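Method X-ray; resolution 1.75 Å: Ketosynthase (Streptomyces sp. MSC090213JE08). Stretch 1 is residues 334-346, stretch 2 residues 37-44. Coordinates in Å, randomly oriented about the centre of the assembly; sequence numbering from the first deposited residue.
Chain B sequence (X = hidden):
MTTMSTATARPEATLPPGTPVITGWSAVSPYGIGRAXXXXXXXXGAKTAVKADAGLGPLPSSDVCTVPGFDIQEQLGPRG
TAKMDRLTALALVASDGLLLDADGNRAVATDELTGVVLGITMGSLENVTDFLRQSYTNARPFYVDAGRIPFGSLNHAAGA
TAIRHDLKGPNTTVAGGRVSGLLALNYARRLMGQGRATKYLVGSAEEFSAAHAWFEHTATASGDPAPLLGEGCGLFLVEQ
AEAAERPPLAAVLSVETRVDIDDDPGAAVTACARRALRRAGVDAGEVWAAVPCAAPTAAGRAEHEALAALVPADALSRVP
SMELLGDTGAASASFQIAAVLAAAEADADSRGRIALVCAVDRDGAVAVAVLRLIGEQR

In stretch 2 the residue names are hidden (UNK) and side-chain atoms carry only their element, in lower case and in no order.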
# COMPACT_ATOMS: atom_id res chain seq x y z
N SER B 334 -12.07 -2.03 -10.23
CA SER B 334 -11.49 -2.19 -11.54
C SER B 334 -12.48 -2.90 -12.47
O SER B 334 -12.61 -2.54 -13.64
CB SER B 334 -10.15 -2.93 -11.42
OG SER B 334 -9.26 -2.15 -10.68
N PHE B 335 -13.17 -3.91 -11.97
CA PHE B 335 -14.20 -4.59 -12.73
C PHE B 335 -15.32 -3.61 -13.04
O PHE B 335 -15.81 -3.59 -14.15
CB PHE B 335 -14.73 -5.81 -12.02
CG PHE B 335 -13.81 -6.99 -12.01
CD1 PHE B 335 -12.68 -7.02 -12.81
CD2 PHE B 335 -14.10 -8.08 -11.23
CE1 PHE B 335 -11.85 -8.13 -12.81
CE2 PHE B 335 -13.25 -9.17 -11.21
CZ PHE B 335 -12.16 -9.21 -12.04
N GLN B 336 -15.56 -2.67 -12.11
CA GLN B 336 -16.63 -1.69 -12.34
C GLN B 336 -16.30 -0.74 -13.50
O GLN B 336 -17.14 -0.51 -14.38
CB GLN B 336 -16.94 -0.93 -11.06
CG GLN B 336 -17.61 -1.83 -10.06
CD GLN B 336 -17.55 -1.20 -8.70
OE1 GLN B 336 -16.94 -1.71 -7.78
NE2 GLN B 336 -18.20 -0.07 -8.57
N ILE B 337 -15.07 -0.22 -13.48
CA ILE B 337 -14.57 0.63 -14.50
C ILE B 337 -14.54 -0.17 -15.81
O ILE B 337 -15.00 0.30 -16.81
CB ILE B 337 -13.21 1.22 -14.12
CG1 ILE B 337 -13.33 2.20 -12.95
CG2 ILE B 337 -12.62 1.88 -15.34
CD1 ILE B 337 -12.03 2.65 -12.40
N ALA B 338 -14.00 -1.38 -15.79
CA ALA B 338 -13.98 -2.25 -16.99
C ALA B 338 -15.40 -2.51 -17.53
O ALA B 338 -15.57 -2.52 -18.76
CB ALA B 338 -13.26 -3.53 -16.73
N ALA B 339 -16.38 -2.74 -16.65
CA ALA B 339 -17.75 -2.95 -17.10
C ALA B 339 -18.25 -1.70 -17.84
O ALA B 339 -18.93 -1.82 -18.85
CB ALA B 339 -18.64 -3.32 -15.95
N VAL B 340 -17.93 -0.51 -17.34
CA VAL B 340 -18.28 0.72 -18.01
C VAL B 340 -17.63 0.76 -19.40
O VAL B 340 -18.32 1.08 -20.39
CB VAL B 340 -17.92 1.98 -17.20
CG1 VAL B 340 -18.07 3.22 -18.05
CG2 VAL B 340 -18.74 2.10 -15.93
N LEU B 341 -16.35 0.41 -19.49
CA LEU B 341 -15.66 0.48 -20.75
C LEU B 341 -16.24 -0.56 -21.73
O LEU B 341 -16.36 -0.27 -22.93
CB LEU B 341 -14.17 0.24 -20.54
CG LEU B 341 -13.48 1.24 -19.62
CD1 LEU B 341 -12.01 0.89 -19.42
CD2 LEU B 341 -13.60 2.62 -20.16
N ALA B 342 -16.57 -1.75 -21.21
CA ALA B 342 -17.16 -2.83 -21.96
C ALA B 342 -18.53 -2.43 -22.53
O ALA B 342 -18.84 -2.72 -23.71
CB ALA B 342 -17.27 -4.07 -21.11
N ALA B 343 -19.37 -1.83 -21.67
CA ALA B 343 -20.69 -1.31 -22.04
C ALA B 343 -20.55 -0.22 -23.11
O ALA B 343 -21.39 -0.13 -24.05
CB ALA B 343 -21.37 -0.73 -20.83
N ALA B 344 -19.52 0.61 -22.96
CA ALA B 344 -19.29 1.73 -23.83
C ALA B 344 -18.75 1.27 -25.20
O ALA B 344 -19.14 1.82 -26.19
CB ALA B 344 -18.38 2.74 -23.20
N GLU B 345 -17.80 0.32 -25.22
CA GLU B 345 -17.13 -0.10 -26.43
C GLU B 345 -18.20 -0.67 -27.39
O GLU B 345 -19.15 -1.37 -26.97
CB GLU B 345 -16.04 -1.15 -26.15
CG GLU B 345 -15.45 -1.84 -27.37
CD GLU B 345 -15.21 -3.35 -27.19
OE1 GLU B 345 -14.48 -3.72 -26.23
OE2 GLU B 345 -15.82 -4.16 -27.96
N ALA B 346 -18.06 -0.30 -28.67
CA ALA B 346 -18.84 -0.87 -29.81
C ALA B 346 -20.30 -0.42 -29.66
O ALA B 346 -21.24 -1.17 -29.97
CB ALA B 346 -18.66 -2.37 -29.86
N UNK B 37 -13.50 -11.71 -22.98
CA UNK B 37 -14.40 -12.55 -22.22
C UNK B 37 -15.16 -11.65 -21.23
O UNK B 37 -16.33 -11.87 -20.97
o UNK B 37 -11.50 -13.51 -23.05
o UNK B 37 -11.67 -15.57 -23.89
c UNK B 37 -12.07 -14.64 -23.14
c UNK B 37 -13.30 -14.89 -22.29
c UNK B 37 -13.70 -13.68 -21.45
N UNK B 38 -14.45 -10.69 -20.61
CA UNK B 38 -15.07 -9.80 -19.61
C UNK B 38 -16.18 -8.98 -20.29
O UNK B 38 -17.34 -8.85 -19.81
c UNK B 38 -15.63 -6.52 -15.81
c UNK B 38 -14.65 -8.57 -16.60
c UNK B 38 -14.56 -8.04 -17.88
c UNK B 38 -15.56 -6.00 -17.08
c UNK B 38 -14.02 -8.87 -19.01
c UNK B 38 -15.18 -7.81 -15.57
c UNK B 38 -15.04 -6.76 -18.11
N UNK B 39 -15.81 -8.41 -21.44
CA UNK B 39 -16.70 -7.55 -22.22
C UNK B 39 -17.94 -8.36 -22.64
O UNK B 39 -19.10 -7.92 -22.48
c UNK B 39 -15.94 -7.00 -23.41
N UNK B 40 -17.71 -9.57 -23.14
CA UNK B 40 -18.81 -10.47 -23.50
C UNK B 40 -19.72 -10.71 -22.30
O UNK B 40 -20.95 -10.58 -22.40
c UNK B 40 -18.27 -11.75 -24.08
N UNK B 41 -19.14 -10.99 -21.13
CA UNK B 41 -19.92 -11.33 -19.93
C UNK B 41 -20.74 -10.15 -19.43
O UNK B 41 -21.90 -10.29 -18.99
N UNK B 42 -20.12 -8.96 -19.47
CA UNK B 42 -20.75 -7.76 -18.99
C UNK B 42 -21.93 -7.39 -19.89
O UNK B 42 -23.01 -6.99 -19.44
c UNK B 42 -18.84 -6.79 -17.67
c UNK B 42 -19.75 -6.60 -18.88
c UNK B 42 -20.47 -5.26 -18.83
N UNK B 43 -21.70 -7.47 -21.19
CA UNK B 43 -22.70 -7.04 -22.15
C UNK B 43 -23.87 -8.01 -22.10
O UNK B 43 -25.00 -7.61 -22.30
c UNK B 43 -20.35 -6.01 -24.91
c UNK B 43 -21.28 -5.70 -23.78
n UNK B 43 -19.42 -4.95 -25.14
n UNK B 43 -18.29 -6.13 -26.71
c UNK B 43 -18.37 -5.08 -25.90
n UNK B 43 -17.41 -4.17 -25.85
c UNK B 43 -22.07 -6.98 -23.53
N UNK B 44 -23.56 -9.29 -21.85
CA UNK B 44 -24.57 -10.34 -21.80
C UNK B 44 -25.29 -10.34 -20.46
O UNK B 44 -26.30 -11.05 -20.34
c UNK B 44 -23.91 -11.67 -22.05

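Position 37 carries three carbons in a row, the last bonded to two oxygens, which is a carboxylate on a two-carbon arm. CB, its nearest side-chain atom to stretch 1, is 10.3 Å from Ala 342 CB. The residue is Glu 37, and its backbone O accepts the helical hydrogen bond from N of position 41.

Position 38 has one carbon followed by a closed ring of six carbons, with no heteroatom: a phenyl group. The ring touches Phe 335, Ala 338 and Ala 339, so this is Phe 38. Its CA-to-CB bond points toward stretch 1, and with chi1 at -174° (t) the ring lies against the first helix. Phe 38 CZ lies 3.4 Å from Phe 335 O and Phe 38 CE2 lies 3.4 Å from Ala 339 N, both near the ring plane and therefore at its edge. Phe 38 CE2 is also 3.4 Å from Ala 338 CB. The two phenyl rings meet obliquely, with centroids 5.3 Å apart and planes at 38°; Phe 38 CE1 sits over one face of the Phe 335 ring, 3.8 Å from Phe 335 CD1.

Position 39 shows a single side-chain carbon, pointing toward stretch 1. Ala 342 CB approaches the CA of position 39 to 3.7 Å and its CB to 4.0 Å. This is Ala 39. With only methyl groups on both residues, the backbones come close: the CA atoms of Ala 342 and Ala 39 are 4.7 Å apart.

Position 40 also has one carbon, but it points away: its CB is 8.3 Å from Ala 342 CB. It is Ala 40.

Position 41 has no side-chain atom at all and is Gly 41. An ideal CB placed here would find nothing of stretch 1 within 5.5 Å, so this contact does not account for the glycine.

Position 42 has one carbon bearing two more, branched at CB, with no oxygen, and it touches Ala 339 and Ala 342: Val 42. With chi1 at 161° (t), Val 42 CG1 reaches Ala 339 O at 3.8 Å and Ala 342 CB at 4.1 Å, while Val 42 CG2 lies 3.9 Å from Ala 339 CB.

Position 43 has three carbons, a nitrogen, and a carbon carrying two further nitrogens, a guanidinium group that meets Ala 342 O and Glu 345 OE2. This is Arg 43. Its CA-to-CB bond points sideways, yet the extended chain brings its end nearer. Arg 43 NE donates a hydrogen bond to Ala 342 O at 2.7 Å (146°), and a salt bridge joins Arg 43 NH2 to Glu 345 OE2 at 2.6 Å, although the modelled place of NH2 is less sure.

Position 44 has one carbon, its CB 10.1 Å from Ala 342 CB, and is Ala 44.

The contact is a steep helix crossing, at -79° with axes 8.8 Å apart, burying 428 Å². Phe 335 and the alanines 338, 339 and 342 receive Phe 38, Ala 39 and Val 42. Near the first helix's end, Ala 342 O, without a helical partner in Ala 346 N, is met by Arg 43, which also pairs with Glu 345.

Stretch 2 (37-44) EFAAGVRA
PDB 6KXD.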